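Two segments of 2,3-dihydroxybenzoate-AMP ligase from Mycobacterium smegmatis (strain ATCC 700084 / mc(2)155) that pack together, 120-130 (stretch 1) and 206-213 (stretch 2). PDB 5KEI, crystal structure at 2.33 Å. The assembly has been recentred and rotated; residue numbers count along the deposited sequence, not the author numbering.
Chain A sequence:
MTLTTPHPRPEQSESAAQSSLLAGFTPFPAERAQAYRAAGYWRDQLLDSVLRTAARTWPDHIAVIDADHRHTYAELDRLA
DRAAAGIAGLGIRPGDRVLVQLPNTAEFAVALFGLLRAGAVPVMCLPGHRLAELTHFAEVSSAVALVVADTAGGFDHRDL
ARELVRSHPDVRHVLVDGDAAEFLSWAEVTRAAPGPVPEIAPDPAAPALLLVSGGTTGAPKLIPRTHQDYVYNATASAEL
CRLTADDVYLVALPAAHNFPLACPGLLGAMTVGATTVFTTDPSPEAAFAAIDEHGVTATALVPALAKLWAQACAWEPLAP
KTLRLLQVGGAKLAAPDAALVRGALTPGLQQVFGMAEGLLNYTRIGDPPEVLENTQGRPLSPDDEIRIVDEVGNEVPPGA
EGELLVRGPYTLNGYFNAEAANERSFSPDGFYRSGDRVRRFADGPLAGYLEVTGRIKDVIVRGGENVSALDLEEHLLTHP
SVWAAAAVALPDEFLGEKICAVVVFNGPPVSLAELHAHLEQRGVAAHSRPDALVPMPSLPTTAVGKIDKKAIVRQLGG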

ATOM      1  N   ALA A 120     -18.627  -4.446  -3.420  1.00 34.55           N
ATOM      2  CA  ALA A 120     -17.452  -4.924  -4.140  1.00 31.91           C
ATOM      3  C   ALA A 120     -16.191  -4.545  -3.368  1.00 33.43           C
ATOM      4  O   ALA A 120     -16.190  -3.630  -2.528  1.00 33.09           O
ATOM      5  N   VAL A 121     -15.127  -5.284  -3.619  1.00 31.32           N
ATOM      6  CA  VAL A 121     -13.879  -5.064  -2.920  1.00 30.63           C
ATOM      7  C   VAL A 121     -12.887  -4.563  -3.943  1.00 28.77           C
ATOM      8  O   VAL A 121     -12.324  -5.357  -4.687  1.00 28.41           O
ATOM      9  N   PRO A 122     -12.707  -3.229  -4.016  1.00 30.23           N
ATOM     10  CA  PRO A 122     -11.812  -2.645  -5.019  1.00 31.37           C
ATOM     11  C   PRO A 122     -10.337  -2.962  -4.750  1.00 26.98           C
ATOM     12  O   PRO A 122      -9.916  -3.111  -3.599  1.00 27.47           O
ATOM     13  N   VAL A 123      -9.597  -3.138  -5.836  1.00 25.12           N
ATOM     14  CA  VAL A 123      -8.157  -3.307  -5.826  1.00 28.75           C
ATOM     15  C   VAL A 123      -7.543  -1.995  -6.309  1.00 31.36           C
ATOM     16  O   VAL A 123      -7.742  -1.577  -7.453  1.00 29.95           O
ATOM     17  N   MET A 124      -6.826  -1.318  -5.425  1.00 33.72           N
ATOM     18  CA  MET A 124      -6.361   0.028  -5.736  1.00 27.21           C
ATOM     19  C   MET A 124      -5.043   0.020  -6.515  1.00 31.46           C
ATOM     20  O   MET A 124      -3.953   0.111  -5.933  1.00 31.86           O
ATOM     21  N   CYS A 125      -5.156  -0.075  -7.835  1.00 31.27           N
ATOM     22  CA  CYS A 125      -3.983  -0.050  -8.713  1.00 32.43           C
ATOM     23  C   CYS A 125      -3.461   1.369  -8.908  1.00 34.82           C
ATOM     24  O   CYS A 125      -4.231   2.331  -8.910  1.00 34.51           O
ATOM     25  N   LEU A 126      -2.140   1.473  -9.040  1.00 32.95           N
ATOM     26  CA  LEU A 126      -1.443   2.729  -9.291  1.00 34.28           C
ATOM     27  C   LEU A 126      -1.259   2.951 -10.794  1.00 37.39           C
ATOM     28  O   LEU A 126      -1.260   1.993 -11.567  1.00 33.55           O
ATOM     29  N   PRO A 127      -1.113   4.219 -11.219  1.00 38.06           N
ATOM     30  CA  PRO A 127      -1.073   4.531 -12.661  1.00 39.41           C
ATOM     31  C   PRO A 127       0.142   3.948 -13.400  1.00 37.14           C
ATOM     32  O   PRO A 127       0.093   3.821 -14.621  1.00 38.38           O
ATOM     33  N   GLY A 128       1.193   3.591 -12.668  1.00 32.72           N
ATOM     34  CA  GLY A 128       2.398   3.054 -13.259  1.00 31.84           C
ATOM     35  C   GLY A 128       2.364   1.555 -13.474  1.00 34.35           C
ATOM     36  O   GLY A 128       3.330   0.972 -13.979  1.00 36.76           O
ATOM     37  N   HIS A 129       1.258   0.931 -13.082  1.00 34.04           N
ATOM     38  CA  HIS A 129       1.041  -0.494 -13.326  1.00 35.43           C
ATOM     39  C   HIS A 129       0.666  -0.737 -14.783  1.00 36.66           C
ATOM     40  O   HIS A 129      -0.162  -0.007 -15.337  1.00 37.39           O
ATOM     41  N   ARG A 130       1.266  -1.764 -15.391  1.00 34.53           N
ATOM     42  CA  ARG A 130       0.947  -2.149 -16.770  1.00 34.90           C
ATOM     43  C   ARG A 130       0.361  -3.563 -16.821  1.00 40.01           C
ATOM     44  O   ARG A 130      -0.035  -4.116 -15.793  1.00 35.86           O
ATOM     45  N   ALA A 206     -13.866  -8.030   7.920  1.00 29.09           N
ATOM     46  CA  ALA A 206     -13.452  -8.622   6.646  1.00 31.45           C
ATOM     47  C   ALA A 206     -12.900  -7.515   5.747  1.00 32.59           C
ATOM     48  O   ALA A 206     -13.150  -6.336   6.028  1.00 30.66           O
ATOM     49  N   PRO A 207     -12.156  -7.880   4.670  1.00 32.68           N
ATOM     50  CA  PRO A 207     -11.585  -6.893   3.745  1.00 31.49           C
ATOM     51  C   PRO A 207     -12.602  -5.924   3.156  1.00 28.02           C
ATOM     52  O   PRO A 207     -13.630  -6.351   2.671  1.00 30.81           O
ATOM     53  N   ALA A 208     -12.297  -4.630   3.202  1.00 29.15           N
ATOM     54  CA  ALA A 208     -13.109  -3.633   2.542  1.00 26.20           C
ATOM     55  C   ALA A 208     -12.551  -3.389   1.154  1.00 32.76           C
ATOM     56  O   ALA A 208     -13.312  -3.264   0.193  1.00 31.95           O
ATOM     57  N   LEU A 209     -11.219  -3.301   1.060  1.00 26.65           N
ATOM     58  CA  LEU A 209     -10.544  -3.119  -0.229  1.00 26.76           C
ATOM     59  C   LEU A 209      -9.176  -3.799  -0.218  1.00 26.79           C
ATOM     60  O   LEU A 209      -8.700  -4.208   0.840  1.00 27.52           O
ATOM     61  N   LEU A 210      -8.539  -3.918  -1.384  1.00 25.28           N
ATOM     62  CA  LEU A 210      -7.154  -4.414  -1.428  1.00 27.70           C
ATOM     63  C   LEU A 210      -6.209  -3.296  -1.900  1.00 29.71           C
ATOM     64  O   LEU A 210      -6.426  -2.658  -2.940  1.00 32.98           O
ATOM     65  N   LEU A 211      -5.174  -3.032  -1.120  1.00 29.13           N
ATOM     66  CA  LEU A 211      -4.126  -2.115  -1.574  1.00 27.15           C
ATOM     67  C   LEU A 211      -3.044  -2.913  -2.282  1.00 26.58           C
ATOM     68  O   LEU A 211      -2.957  -4.133  -2.136  1.00 23.66           O
ATOM     69  N   VAL A 212      -2.238  -2.211  -3.063  1.00 29.37           N
ATOM     70  CA  VAL A 212      -1.070  -2.785  -3.709  1.00 30.85           C
ATOM     71  C   VAL A 212       0.191  -2.491  -2.886  1.00 32.85           C
ATOM     72  O   VAL A 212       0.349  -1.412  -2.331  1.00 34.65           O
ATOM     73  N   SER A 213       1.062  -3.484  -2.799  1.00 33.69           N
ATOM     74  CA  SER A 213       2.315  -3.391  -2.075  1.00 37.40           C
ATOM     75  C   SER A 213       3.426  -2.800  -2.946  1.00 46.89           C
ATOM     76  O   SER A 213       3.669  -3.274  -4.059  1.00 46.17           O
TER

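The strand through Val123 and the strand through Leu210 run parallel, their axes 9° apart. Two backbone hydrogen bonds join them, both made by Leu210. Its N donates to Pro122 O at 2.7 Å, and its O accepts from Met124 N at 2.9 Å. Both are nearly straight. Leu210 O also takes a CA-H...O contact from Val123 CA at 3.4 Å. Pro122 has no N-H to give; its carbonyl accepts from Leu210 N.

Two waters join the backbones at either end of this pair. Water 1 donates to Ala120 O (2.9 Å) and Ala208 O (2.8 Å). It thereby satisfies two carbonyls that lie 4.0 Å apart, O to O, and cannot bond to each other. Water 2 donates to Met124 O at 2.9 Å and accepts a weak bond from Val212 N at 3.4 Å.

The side chains add apolar packing. Val123 (t) and Leu210 (m, t) share one face of the sheet, with Val123 CG2 3.8 Å from Leu210 CD1. Val121 (t) brings CG1 to 4.1 Å from Leu210 CG and to 3.6 Å from Leu209 CA. Met124 (m, m, m) and Leu211 (m, t) lie on the other face, where Met124 CG is 4.1 Å from Leu211 CD2. Pro122 CG rests 3.7 Å from CB of Leu209 (p, p).

The CA-to-CB bonds of Val212 (t) and His129 (chi1 m) each point toward the other stretch. Val212 CG2 lies 3.4 Å from Met124 O, and Val212 CG1 lies 3.4 Å from His129 CE1, meeting the ring obliquely. His129 sits in a type I turn from Leu126, closed by His129 N donating to Leu126 O at 3.1 Å. Beyond the contact, Arg130 NH1 donates to Pro127 O at 2.8 Å and to His129 O at 3.2 Å. Ser213 OG is satisfied elsewhere in the structure.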

ATOM      1  CB  ALA A 120     -17.417  -4.367  -5.540  1.00 34.02           C
ATOM      2  CB  VAL A 121     -13.377  -6.347  -2.233  1.00 33.22           C
ATOM      3  CG1 VAL A 121     -12.002  -6.118  -1.594  1.00 25.84           C
ATOM      4  CG2 VAL A 121     -14.409  -6.824  -1.194  1.00 27.14           C
ATOM      5  CB  PRO A 122     -12.094  -1.144  -4.908  1.00 31.20           C
ATOM      6  CG  PRO A 122     -12.593  -0.963  -3.517  1.00 31.38           C
ATOM      7  CD  PRO A 122     -13.389  -2.188  -3.225  1.00 28.22           C
ATOM      8  CB  VAL A 123      -7.723  -4.471  -6.728  1.00 30.07           C
ATOM      9  CG1 VAL A 123      -6.216  -4.571  -6.793  1.00 26.35           C
ATOM     10  CG2 VAL A 123      -8.330  -5.779  -6.219  1.00 30.58           C
ATOM     11  CB  MET A 124      -6.225   0.829  -4.448  1.00 28.42           C
ATOM     12  CG  MET A 124      -7.438   0.701  -3.546  1.00 32.04           C
ATOM     13  SD  MET A 124      -8.965   1.186  -4.383  1.00 37.84           S
ATOM     14  CE  MET A 124      -8.785   2.968  -4.441  1.00 28.22           C
ATOM     15  CB  CYS A 125      -4.313  -0.667 -10.069  1.00 32.80           C
ATOM     16  SG  CYS A 125      -5.135  -2.268  -9.936  1.00 33.21           S
ATOM     17  CB  LEU A 126      -0.094   2.716  -8.578  1.00 31.30           C
ATOM     18  CG  LEU A 126      -0.313   2.370  -7.114  1.00 33.55           C
ATOM     19  CD1 LEU A 126       1.004   2.223  -6.384  1.00 32.01           C
ATOM     20  CD2 LEU A 126      -1.225   3.419  -6.453  1.00 31.45           C
ATOM     21  CB  PRO A 127      -1.039   6.067 -12.690  1.00 36.28           C
ATOM     22  CG  PRO A 127      -0.514   6.465 -11.345  1.00 38.46           C
ATOM     23  CD  PRO A 127      -1.052   5.433 -10.390  1.00 35.10           C
ATOM     24  CB  HIS A 129      -0.066  -1.048 -12.418  1.00 39.45           C
ATOM     25  CG  HIS A 129       0.322  -1.149 -10.973  1.00 39.25           C
ATOM     26  ND1 HIS A 129      -0.586  -0.967  -9.947  1.00 34.22           N
ATOM     27  CD2 HIS A 129       1.510  -1.423 -10.381  1.00 33.62           C
ATOM     28  CE1 HIS A 129       0.033  -1.119  -8.789  1.00 35.35           C
ATOM     29  NE2 HIS A 129       1.306  -1.394  -9.022  1.00 34.95           N
ATOM     30  CB  ARG A 130       2.185  -2.051 -17.677  1.00 30.51           C
ATOM     31  CG  ARG A 130       2.674  -0.619 -17.893  1.00 32.26           C
ATOM     32  CD  ARG A 130       1.596   0.240 -18.496  1.00 29.19           C
ATOM     33  NE  ARG A 130       2.076   1.587 -18.778  1.00 35.15           N
ATOM     34  CZ  ARG A 130       1.867   2.641 -17.988  1.00 39.43           C
ATOM     35  NH1 ARG A 130       1.178   2.499 -16.857  1.00 30.67           N
ATOM     36  NH2 ARG A 130       2.355   3.840 -18.326  1.00 36.59           N
ATOM     37  CB  ALA A 206     -14.644  -9.332   5.965  1.00 28.72           C
ATOM     38  CB  PRO A 207     -10.987  -7.767   2.633  1.00 28.98           C
ATOM     39  CG  PRO A 207     -10.594  -9.002   3.323  1.00 24.52           C
ATOM     40  CD  PRO A 207     -11.649  -9.238   4.369  1.00 31.81           C
ATOM     41  CB  ALA A 208     -13.130  -2.339   3.336  1.00 26.29           C
ATOM     42  CB  LEU A 209     -10.392  -1.624  -0.570  1.00 30.21           C
ATOM     43  CG  LEU A 209      -9.824  -0.643   0.472  1.00 29.64           C
ATOM     44  CD1 LEU A 209      -8.346  -0.873   0.744  1.00 29.63           C
ATOM     45  CD2 LEU A 209     -10.023   0.793   0.025  1.00 32.93           C
ATOM     46  CB  LEU A 210      -7.027  -5.645  -2.337  1.00 22.54           C
ATOM     47  CG  LEU A 210      -8.033  -6.790  -2.076  1.00 31.91           C
ATOM     48  CD1 LEU A 210      -7.940  -7.905  -3.114  1.00 31.19           C
ATOM     49  CD2 LEU A 210      -7.893  -7.379  -0.676  1.00 33.77           C
ATOM     50  CB  LEU A 211      -3.529  -1.325  -0.408  1.00 23.53           C
ATOM     51  CG  LEU A 211      -4.471  -0.460   0.435  1.00 24.92           C
ATOM     52  CD1 LEU A 211      -3.771  -0.028   1.702  1.00 28.79           C
ATOM     53  CD2 LEU A 211      -4.912   0.774  -0.340  1.00 27.53           C
ATOM     54  CB  VAL A 212      -0.918  -2.245  -5.149  1.00 30.23           C
ATOM     55  CG1 VAL A 212       0.371  -2.735  -5.770  1.00 39.50           C
ATOM     56  CG2 VAL A 212      -2.104  -2.693  -5.994  1.00 28.25           C
ATOM     57  CB  SER A 213       2.711  -4.782  -1.593  1.00 39.02           C
ATOM     58  OG  SER A 213       3.929  -4.742  -0.886  1.00 48.49           O
TER
HETATM   59  O   HOH W   1     -15.971  -4.087   0.363  1.00 34.27           O
HETATM   60  O   HOH W   2      -3.010   1.055  -3.345  1.00 26.37           O